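Local atomic coordinates of MccB protein (Escherichia coli, PDB entry 6OM4), a protein that takes part in making the antibiotic microcin C7, using ATP to modify the peptide precursor MccA so that it carries a nucleotide through a phosphoramidate bond. Residues G6-I11 / H98-G103; N67-L72 / F76-S81; D199-P204 / N224-R229. One frame throughout, in Å; residues are numbered along the deposited sequence.

Interaction 1 of 3, residues G6-I11 / H98-G103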
loop_
_atom_site.group_PDB
_atom_site.type_symbol
_atom_site.label_atom_id
_atom_site.label_comp_id
_atom_site.label_asym_id
_atom_site.label_seq_id
_atom_site.Cartn_x
_atom_site.Cartn_y
_atom_site.Cartn_z
ATOM N N GLY A 6 0.442 13.229 20.749
ATOM C CA GLY A 6 1.264 12.679 19.678
ATOM C C GLY A 6 2.237 13.720 19.124
ATOM O O GLY A 6 1.935 14.925 19.086
ATOM N N ARG A 7 3.415 13.267 18.677
ATOM C CA ARG A 7 4.449 14.167 18.186
ATOM C C ARG A 7 4.026 14.718 16.816
ATOM O O ARG A 7 4.597 15.695 16.340
ATOM C CB ARG A 7 5.807 13.465 18.097
ATOM C CG ARG A 7 6.358 12.978 19.431
ATOM C CD ARG A 7 6.932 14.064 20.304
ATOM N NE ARG A 7 8.001 14.849 19.678
ATOM C CZ ARG A 7 9.305 14.652 19.816
ATOM N NH1 ARG A 7 9.761 13.721 20.638
ATOM N NH2 ARG A 7 10.151 15.353 19.075
ATOM N N TYR A 8 2.978 14.130 16.230
ATOM C CA TYR A 8 2.503 14.447 14.852
ATOM C C TYR A 8 1.435 15.541 14.891
ATOM O O TYR A 8 0.852 15.896 13.847
ATOM C CB TYR A 8 2.016 13.194 14.110
ATOM C CG TYR A 8 1.118 12.336 14.948
ATOM C CD1 TYR A 8 -0.221 12.628 15.071
ATOM C CD2 TYR A 8 1.647 11.320 15.717
ATOM C CE1 TYR A 8 -1.048 11.911 15.907
ATOM C CE2 TYR A 8 0.836 10.569 16.544
ATOM C CZ TYR A 8 -0.506 10.874 16.652
ATOM O OH TYR A 8 -1.270 10.110 17.478
ATOM N N VAL A 9 1.210 16.127 16.070
ATOM C CA VAL A 9 0.328 17.273 16.217
ATOM C C VAL A 9 1.116 18.558 15.953
ATOM O O VAL A 9 2.196 18.767 16.474
ATOM C CB VAL A 9 -0.333 17.276 17.604
ATOM C CG1 VAL A 9 -1.296 18.446 17.795
ATOM C CG2 VAL A 9 -1.059 15.959 17.799
ATOM N N LYS A 10 0.508 19.423 15.144
ATOM C CA LYS A 10 1.006 20.761 14.890
ATOM C C LYS A 10 -0.176 21.723 14.970
ATOM O O LYS A 10 -1.336 21.290 14.833
ATOM C CB LYS A 10 1.679 20.829 13.513
ATOM C CG LYS A 10 0.742 20.479 12.358
ATOM C CD LYS A 10 1.480 20.253 11.063
ATOM C CE LYS A 10 2.327 21.439 10.671
ATOM N NZ LYS A 10 2.603 21.422 9.213
ATOM N N ILE A 11 0.129 23.011 15.115
ATOM C CA ILE A 11 -0.905 24.027 15.383
ATOM C C ILE A 11 -0.593 25.272 14.558
ATOM O O ILE A 11 0.587 25.664 14.494
ATOM C CB ILE A 11 -0.980 24.374 16.880
ATOM C CG1 ILE A 11 -1.218 23.175 17.811
ATOM C CG2 ILE A 11 -1.997 25.477 17.124
ATOM C CD1 ILE A 11 -2.540 22.507 17.632
ATOM N N HIS A 98 3.017 7.156 12.317
ATOM C CA HIS A 98 1.955 6.887 11.378
ATOM C C HIS A 98 0.893 5.961 12.019
ATOM O O HIS A 98 -0.298 6.298 12.047
ATOM C CB HIS A 98 2.557 6.350 10.079
ATOM C CG HIS A 98 1.544 5.825 9.131
ATOM N ND1 HIS A 98 0.784 6.662 8.329
ATOM C CD2 HIS A 98 1.224 4.560 8.796
ATOM C CE1 HIS A 98 0.008 5.888 7.573
ATOM N NE2 HIS A 98 0.254 4.608 7.845
ATOM N N TYR A 99 1.302 4.854 12.631
ATOM C CA TYR A 99 0.302 3.905 13.230
ATOM C C TYR A 99 -0.462 4.594 14.382
ATOM O O TYR A 99 -1.682 4.425 14.515
ATOM C CB TYR A 99 0.933 2.569 13.653
ATOM C CG TYR A 99 1.822 1.906 12.615
ATOM C CD1 TYR A 99 1.473 1.884 11.268
ATOM C CD2 TYR A 99 3.039 1.309 12.949
ATOM C CE1 TYR A 99 2.268 1.269 10.308
ATOM C CE2 TYR A 99 3.854 0.721 11.984
ATOM C CZ TYR A 99 3.494 0.734 10.648
ATOM O OH TYR A 99 4.338 0.194 9.695
ATOM N N GLN A 100 0.240 5.363 15.211
ATOM C CA GLN A 100 -0.355 6.054 16.376
ATOM C C GLN A 100 -1.436 7.002 15.885
ATOM O O GLN A 100 -2.486 7.093 16.493
ATOM C CB GLN A 100 0.651 6.911 17.143
ATOM C CG GLN A 100 1.679 6.135 17.948
ATOM C CD GLN A 100 2.692 6.980 18.679
ATOM O OE1 GLN A 100 3.358 6.530 19.644
ATOM N NE2 GLN A 100 2.926 8.163 18.163
ATOM N N SER A 101 -1.166 7.656 14.747
ATOM C CA SER A 101 -2.062 8.657 14.214
ATOM C C SER A 101 -3.394 8.066 13.741
ATOM O O SER A 101 -4.333 8.857 13.550
ATOM C CB SER A 101 -1.410 9.470 13.123
ATOM O OG SER A 101 -1.380 8.786 11.868
ATOM N N TYR A 102 -3.503 6.741 13.618
ATOM C CA TYR A 102 -4.775 6.059 13.326
ATOM C C TYR A 102 -5.427 5.446 14.579
ATOM O O TYR A 102 -6.397 4.725 14.418
ATOM C CB TYR A 102 -4.552 4.990 12.262
ATOM C CG TYR A 102 -4.377 5.635 10.918
ATOM C CD1 TYR A 102 -5.480 6.012 10.156
ATOM C CD2 TYR A 102 -3.127 6.013 10.480
ATOM C CE1 TYR A 102 -5.324 6.679 8.953
ATOM C CE2 TYR A 102 -2.959 6.704 9.286
ATOM C CZ TYR A 102 -4.057 7.041 8.519
ATOM O OH TYR A 102 -3.857 7.687 7.322
ATOM N N GLY A 103 -4.873 5.679 15.772
ATOM C CA GLY A 103 -5.431 5.156 17.012
ATOM C C GLY A 103 -4.960 3.744 17.299
ATOM O O GLY A 103 -5.526 3.060 18.174
#
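Tyr8 meets Gln100 and Ser101, its ring laid against the last turn of helix 93-101. Tyr8 belongs to a type I beta turn from Gly6 to Val9, and its CB points toward the helix. With CG held between the backbone N and the carbonyl carbon (chi1 46°), the ring folds back over its own turn, so that Gly6 CA lies on one face. On the opposite face sits Ser101 CB in a CH-pi contact, 3.8 Å from the ring centroid and 15° off the normal. Along one side of the ring, CD1 and then CE1 pass Ser101 CB, the latter at 3.7 Å. Along the other, Tyr8 CE2 comes within 3.7 Å of Gln100 CB, with the Gln100 amide at the ring edge. At the far end Tyr8 CZ lies 3.6 Å from Ser101 CA. The hydroxyl beyond it is hydrogen-bonded to Phe76 O, which ties the tip to the segment just before strand 78-80. Ser101 turns its own oxygen back into the helix, OG bonding His98 O at 2.7 Å, and offers the ring its CB. Gly103 then ends the helix as the C' residue of a Schellman motif. The turn follows strand 2-5, and Tyr8 joins strand 78-80, where it touches Ile79, to the C-terminal end of helix 93-101, where it touches Gln100 and Ser101.

Interaction 2 of 3, residues N67-L72 / F76-S81. Unlike the reference sequence in segment 76-81: Ser81 (reference Gly).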
loop_
_atom_site.group_PDB
_atom_site.type_symbol
_atom_site.label_atom_id
_atom_site.label_comp_id
_atom_site.label_asym_id
_atom_site.label_seq_id
_atom_site.Cartn_x
_atom_site.Cartn_y
_atom_site.Cartn_z
ATOM N N ASN A 67 -14.886 19.101 26.396
ATOM C CA ASN A 67 -15.098 19.269 24.982
ATOM C C ASN A 67 -13.749 19.177 24.240
ATOM O O ASN A 67 -13.667 18.417 23.248
ATOM C CB ASN A 67 -15.840 20.582 24.742
ATOM C CG ASN A 67 -16.123 20.917 23.301
ATOM O OD1 ASN A 67 -16.004 22.096 22.904
ATOM N ND2 ASN A 67 -16.603 19.932 22.555
ATOM N N CYS A 68 -12.736 19.885 24.723
ATOM C CA CYS A 68 -11.421 19.918 24.052
ATOM C C CYS A 68 -10.771 18.537 24.120
ATOM O O CYS A 68 -10.213 18.045 23.161
ATOM C CB CYS A 68 -10.506 20.986 24.629
ATOM S SG CYS A 68 -11.135 22.660 24.363
ATOM N N PHE A 69 -10.876 17.876 25.269
ATOM C CA PHE A 69 -10.265 16.578 25.407
ATOM C C PHE A 69 -10.904 15.573 24.419
ATOM O O PHE A 69 -10.208 14.794 23.787
ATOM C CB PHE A 69 -10.369 16.158 26.868
ATOM C CG PHE A 69 -9.782 14.807 27.175
ATOM C CD1 PHE A 69 -8.441 14.671 27.459
ATOM C CD2 PHE A 69 -10.594 13.696 27.201
ATOM C CE1 PHE A 69 -7.915 13.420 27.749
ATOM C CE2 PHE A 69 -10.073 12.456 27.515
ATOM C CZ PHE A 69 -8.723 12.320 27.733
ATOM N N ARG A 70 -12.247 15.570 24.321
ATOM C CA ARG A 70 -12.999 14.706 23.377
ATOM C C ARG A 70 -12.518 14.969 21.938
ATOM O O ARG A 70 -12.289 14.040 21.145
ATOM C CB ARG A 70 -14.511 14.927 23.518
ATOM C CG ARG A 70 -15.414 14.064 22.626
ATOM C CD ARG A 70 -15.888 14.706 21.328
ATOM N NE ARG A 70 -16.352 16.050 21.570
ATOM C CZ ARG A 70 -16.215 17.088 20.768
ATOM N NH1 ARG A 70 -16.865 18.193 21.071
ATOM N NH2 ARG A 70 -15.450 17.049 19.695
ATOM N N PHE A 71 -12.374 16.236 21.601
ATOM C CA PHE A 71 -11.917 16.668 20.294
ATOM C C PHE A 71 -10.518 16.104 19.990
ATOM O O PHE A 71 -10.278 15.567 18.911
ATOM C CB PHE A 71 -11.943 18.194 20.222
ATOM C CG PHE A 71 -11.266 18.807 19.021
ATOM C CD1 PHE A 71 -9.887 18.957 18.985
ATOM C CD2 PHE A 71 -12.014 19.247 17.946
ATOM C CE1 PHE A 71 -9.251 19.482 17.869
ATOM C CE2 PHE A 71 -11.389 19.817 16.844
ATOM C CZ PHE A 71 -10.014 19.936 16.810
ATOM N N LEU A 72 -9.582 16.276 20.920
ATOM C CA LEU A 72 -8.215 15.762 20.723
ATOM C C LEU A 72 -8.203 14.233 20.623
ATOM O O LEU A 72 -7.474 13.662 19.820
ATOM C CB LEU A 72 -7.336 16.274 21.858
ATOM C CG LEU A 72 -7.065 17.778 21.816
ATOM C CD1 LEU A 72 -6.448 18.263 23.123
ATOM C CD2 LEU A 72 -6.120 18.093 20.685
ATOM N N PHE A 76 -7.280 11.253 17.471
ATOM C CA PHE A 76 -6.008 10.575 17.856
ATOM C C PHE A 76 -4.854 11.572 17.998
ATOM O O PHE A 76 -3.669 11.191 17.910
ATOM C CB PHE A 76 -5.695 9.400 16.914
ATOM C CG PHE A 76 -6.917 8.567 16.652
ATOM C CD1 PHE A 76 -7.546 7.924 17.703
ATOM C CD2 PHE A 76 -7.458 8.497 15.400
ATOM C CE1 PHE A 76 -8.707 7.207 17.486
ATOM C CE2 PHE A 76 -8.588 7.729 15.170
ATOM C CZ PHE A 76 -9.227 7.121 16.227
ATOM N N PHE A 77 -5.168 12.827 18.379
ATOM C CA PHE A 77 -4.143 13.821 18.683
ATOM C C PHE A 77 -3.547 13.573 20.070
ATOM O O PHE A 77 -2.357 13.813 20.309
ATOM C CB PHE A 77 -4.718 15.221 18.557
ATOM C CG PHE A 77 -5.196 15.607 17.178
ATOM C CD1 PHE A 77 -4.681 15.025 16.034
ATOM C CD2 PHE A 77 -6.102 16.641 17.045
ATOM C CE1 PHE A 77 -5.091 15.447 14.779
ATOM C CE2 PHE A 77 -6.514 17.060 15.788
ATOM C CZ PHE A 77 -6.004 16.470 14.657
ATOM N N ILE A 78 -4.392 13.110 20.985
ATOM C CA ILE A 78 -3.889 12.527 22.232
ATOM C C ILE A 78 -4.167 11.025 22.180
ATOM O O ILE A 78 -5.221 10.588 21.664
ATOM C CB ILE A 78 -4.446 13.207 23.503
ATOM C CG1 ILE A 78 -5.953 13.101 23.620
ATOM C CG2 ILE A 78 -3.973 14.660 23.627
ATOM C CD1 ILE A 78 -6.458 13.552 24.964
ATOM N N ILE A 79 -3.187 10.246 22.659
ATOM C CA ILE A 79 -3.236 8.804 22.586
ATOM C C ILE A 79 -2.861 8.241 23.943
ATOM O O ILE A 79 -2.255 8.934 24.768
ATOM C CB ILE A 79 -2.303 8.245 21.497
ATOM C CG1 ILE A 79 -0.856 8.644 21.765
ATOM C CG2 ILE A 79 -2.812 8.669 20.118
ATOM C CD1 ILE A 79 0.122 8.090 20.775
ATOM N N PRO A 80 -3.219 6.975 24.225
ATOM C CA PRO A 80 -2.759 6.341 25.449
ATOM C C PRO A 80 -1.232 6.426 25.549
ATOM O O PRO A 80 -0.544 6.124 24.591
ATOM C CB PRO A 80 -3.241 4.900 25.309
ATOM C CG PRO A 80 -4.455 5.041 24.466
ATOM C CD PRO A 80 -4.082 6.097 23.445
ATOM N N SER A 81 -0.743 6.755 26.738
ATOM C CA SER A 81 0.671 6.816 27.014
ATOM C C SER A 81 1.326 5.454 26.720
ATOM O O SER A 81 2.487 5.401 26.240
ATOM C CB SER A 81 0.917 7.219 28.442
ATOM O OG SER A 81 2.289 7.154 28.734
#
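Three phenylalanine rings, Phe69, Phe71 and Phe77, line the place where helix 62-74 turns into strand 78-80. The Phe77 ring takes its neighbours at the edge: Leu72 CD2, 3.9 Å from Phe77 CD2, and Phe71 CE1, 4.2 Å from Phe77 CE2. Relative to the Phe71 ring the same approach is oblique, and so is that of Ile78 CD1 to the Phe69 ring, a pair modelled too tightly for its exact spacing to be trusted. Tyr3 and Tyr51 also meet Phe69 edge-to-face.

Leu72 sits at the centre of the contact. Its side chain crosses that of Phe77 at about a right angle, Leu72 CD2 lying 3.8 Å from Phe77 CB, while Leu72 CB rests 3.9 Å from Ile78 CG1. Ile78 carries CG1 between its backbone N and carbonyl carbon (chi1 61°), which directs CG1 toward Leu72 and the CD1 end toward the Phe69 side, and leaves CG2 beside Leu72 CB.

The polar part is backbone. Leu72 O accepts Phe77 N at 2.8 Å, with a C=O...N angle of 162°, and a weaker bond from Ile78 N at 3.3 Å. Phe76 has a positive phi (59°) and is the residue at which the chain leaves the helix, in a Schellman motif of which the Phe77 N to Leu72 O bond is part; its CB is directed away from the helix.

One carbonyl oxygen at the helix end thus receives one firm and one weak N-H bond from the departing chain, within a setting of aromatic and aliphatic carbon. The chemistry implies a sharp change of direction fixed by the main chain and packed with hydrophobic side chains, which leads straight into strand 78-80 at the edge of the sheet it forms with strand 2-5.

Interaction 3 of 3, residues D199-P204 / N224-R229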
loop_
_atom_site.group_PDB
_atom_site.type_symbol
_atom_site.label_atom_id
_atom_site.label_comp_id
_atom_site.label_asym_id
_atom_site.label_seq_id
_atom_site.Cartn_x
_atom_site.Cartn_y
_atom_site.Cartn_z
ATOM N N ASP A 199 2.378 -23.386 -13.670
ATOM C CA ASP A 199 3.561 -22.918 -12.965
ATOM C C ASP A 199 3.226 -22.184 -11.646
ATOM O O ASP A 199 4.078 -22.043 -10.811
ATOM C CB ASP A 199 4.403 -22.029 -13.880
ATOM C CG ASP A 199 5.021 -22.813 -15.034
ATOM O OD1 ASP A 199 5.235 -24.017 -14.865
ATOM O OD2 ASP A 199 5.238 -22.214 -16.101
ATOM N N LEU A 200 1.988 -21.708 -11.473
ATOM C CA LEU A 200 1.586 -21.014 -10.226
ATOM C C LEU A 200 1.606 -21.949 -9.014
ATOM O O LEU A 200 1.771 -21.479 -7.890
ATOM C CB LEU A 200 0.219 -20.367 -10.423
ATOM C CG LEU A 200 0.243 -19.144 -11.326
ATOM C CD1 LEU A 200 -1.157 -18.765 -11.788
ATOM C CD2 LEU A 200 0.905 -17.961 -10.618
ATOM N N HIS A 201 1.561 -23.272 -9.254
ATOM C CA HIS A 201 1.744 -24.243 -8.184
ATOM C C HIS A 201 3.139 -24.140 -7.545
ATOM O O HIS A 201 3.313 -24.664 -6.446
ATOM C CB HIS A 201 1.463 -25.682 -8.687
ATOM C CG HIS A 201 0.042 -25.880 -9.094
ATOM N ND1 HIS A 201 -0.987 -25.921 -8.175
ATOM C CD2 HIS A 201 -0.536 -26.000 -10.309
ATOM C CE1 HIS A 201 -2.131 -26.043 -8.811
ATOM N NE2 HIS A 201 -1.890 -26.112 -10.111
ATOM N N LYS A 202 4.117 -23.527 -8.235
ATOM C CA LYS A 202 5.485 -23.403 -7.733
ATOM C C LYS A 202 5.638 -22.161 -6.840
ATOM O O LYS A 202 6.712 -21.925 -6.267
ATOM C CB LYS A 202 6.502 -23.305 -8.879
ATOM C CG LYS A 202 6.774 -24.609 -9.622
ATOM C CD LYS A 202 6.145 -24.678 -10.996
ATOM C CE LYS A 202 6.707 -25.767 -11.889
ATOM N NZ LYS A 202 7.849 -25.278 -12.690
ATOM N N VAL A 203 4.594 -21.329 -6.751
ATOM C CA VAL A 203 4.666 -20.102 -5.972
ATOM C C VAL A 203 4.163 -20.377 -4.559
ATOM O O VAL A 203 3.020 -20.812 -4.382
ATOM C CB VAL A 203 3.863 -18.977 -6.646
ATOM C CG1 VAL A 203 3.885 -17.716 -5.806
ATOM C CG2 VAL A 203 4.346 -18.687 -8.061
ATOM N N PRO A 204 4.984 -20.136 -3.516
ATOM C CA PRO A 204 4.600 -20.466 -2.146
ATOM C C PRO A 204 3.401 -19.644 -1.652
ATOM O O PRO A 204 3.176 -18.542 -2.117
ATOM C CB PRO A 204 5.831 -20.176 -1.290
ATOM C CG PRO A 204 6.969 -20.053 -2.296
ATOM C CD PRO A 204 6.346 -19.592 -3.606
ATOM N N ASN A 224 -5.493 -14.629 -10.688
ATOM C CA ASN A 224 -6.760 -14.413 -10.073
ATOM C C ASN A 224 -7.430 -15.775 -9.827
ATOM O O ASN A 224 -7.847 -16.073 -8.710
ATOM C CB ASN A 224 -7.606 -13.489 -10.935
ATOM C CG ASN A 224 -8.995 -13.270 -10.370
ATOM O OD1 ASN A 224 -10.001 -13.814 -10.865
ATOM N ND2 ASN A 224 -9.041 -12.532 -9.296
ATOM N N LYS A 225 -7.542 -16.594 -10.883
ATOM C CA LYS A 225 -8.231 -17.897 -10.772
ATOM C C LYS A 225 -7.513 -18.779 -9.748
ATOM O O LYS A 225 -8.177 -19.351 -8.849
ATOM C CB LYS A 225 -8.359 -18.556 -12.154
ATOM C CG LYS A 225 -8.666 -20.053 -12.139
ATOM C CD LYS A 225 -9.052 -20.637 -13.497
ATOM C CE LYS A 225 -10.393 -20.120 -14.002
ATOM N NZ LYS A 225 -11.016 -21.018 -15.018
ATOM N N TYR A 226 -6.176 -18.847 -9.836
ATOM C CA TYR A 226 -5.375 -19.647 -8.940
ATOM C C TYR A 226 -5.591 -19.207 -7.497
ATOM O O TYR A 226 -5.751 -20.064 -6.616
ATOM C CB TYR A 226 -3.882 -19.595 -9.266
ATOM C CG TYR A 226 -3.024 -20.422 -8.345
ATOM C CD1 TYR A 226 -2.540 -19.908 -7.166
ATOM C CD2 TYR A 226 -2.757 -21.754 -8.618
ATOM C CE1 TYR A 226 -1.781 -20.662 -6.291
ATOM C CE2 TYR A 226 -1.970 -22.517 -7.769
ATOM C CZ TYR A 226 -1.537 -21.995 -6.571
ATOM O OH TYR A 226 -0.745 -22.754 -5.748
ATOM N N CYS A 227 -5.608 -17.875 -7.252
ATOM C CA CYS A 227 -5.680 -17.347 -5.876
ATOM C C CYS A 227 -7.075 -17.555 -5.286
ATOM O O CYS A 227 -7.193 -17.860 -4.109
ATOM C CB CYS A 227 -5.292 -15.871 -5.807
ATOM S SG CYS A 227 -3.488 -15.688 -5.888
ATOM N N VAL A 228 -8.098 -17.453 -6.115
ATOM C CA VAL A 228 -9.457 -17.803 -5.662
ATOM C C VAL A 228 -9.465 -19.280 -5.237
ATOM O O VAL A 228 -10.014 -19.636 -4.165
ATOM C CB VAL A 228 -10.496 -17.524 -6.765
ATOM C CG1 VAL A 228 -11.835 -18.121 -6.406
ATOM C CG2 VAL A 228 -10.670 -16.036 -7.048
ATOM N N ARG A 229 -8.929 -20.152 -6.099
ATOM C CA ARG A 229 -8.962 -21.608 -5.811
ATOM C C ARG A 229 -8.102 -21.939 -4.583
ATOM O O ARG A 229 -8.425 -22.848 -3.801
ATOM C CB ARG A 229 -8.495 -22.429 -7.020
ATOM C CG ARG A 229 -9.456 -22.410 -8.206
ATOM C CD ARG A 229 -8.998 -23.139 -9.477
ATOM N NE ARG A 229 -10.098 -23.245 -10.456
ATOM C CZ ARG A 229 -10.182 -24.139 -11.457
ATOM N NH1 ARG A 229 -9.194 -24.988 -11.688
ATOM N NH2 ARG A 229 -11.262 -24.180 -12.225
HETATM O O HOH W 1 0.564 -21.467 -3.684
#
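Tyr226 reaches from helix 219-230 to Leu200 and His201, and its ring makes nearly the whole contact. The close-packed part is Leu200: its CB lies over one face of the ring, 4.0 Å from the centroid and 20° off the normal, in a CH-pi contact, while Leu200 CD1 comes within 3.8 Å of Tyr226 CB. The two side chains run past each other in opposite directions. An extended first torsion, CG opposite the backbone N (chi1 -180°), carries the Tyr226 ring out to the 3-10 turn.

The exposed side belongs to His201, whose face receives the edge of Tyr226. The pair is T-shaped, with planes at 76° and Tyr226 CE2 3.6 Å from His201 ND1. Past the ring the link is indirect: one water, near the ring plane, bridges Tyr226 OH (2.8 Å) and Val203 O (2.6 Å), donating to the carbonyl.

Trp209 of strand 208-211 touches Leu200, Val203 and Cys227, so this strand of the central mixed sheet backs both segments. The 3-10 turn leads into strand 208-211 and the helix into strand 234-240, its parallel neighbour; Leu200 also lies near Ile194, an ATP-binding residue.

In the fold
Interactions 1 and 2 form one continuous patch, their centres about 10 Å apart, with 67-72 / 76-81 nested inside the loop closed by 6-11 / 98-103. They meet at the small antiparallel sheet of strands 49-50, 2-5 and 78-80; Gly6 and Phe77 bond through their backbones just beyond the strands, while Ile79 packs on Gln100. Interaction 3 comes later in the chain and lies on the opposite side of its centre, centres about 39 Å from interaction 1 and about 46 Å from interaction 2, beside the mixed sheet of the nucleotide-binding ThiF-type region. Interaction 1 joins the N-terminal part to helix 93-101 and interaction 2 holds helix 62-74 to strand 78-80, whereas in interaction 3 the Leu200 side chain is about 8 Å from the bound adenosine phosphoramidate.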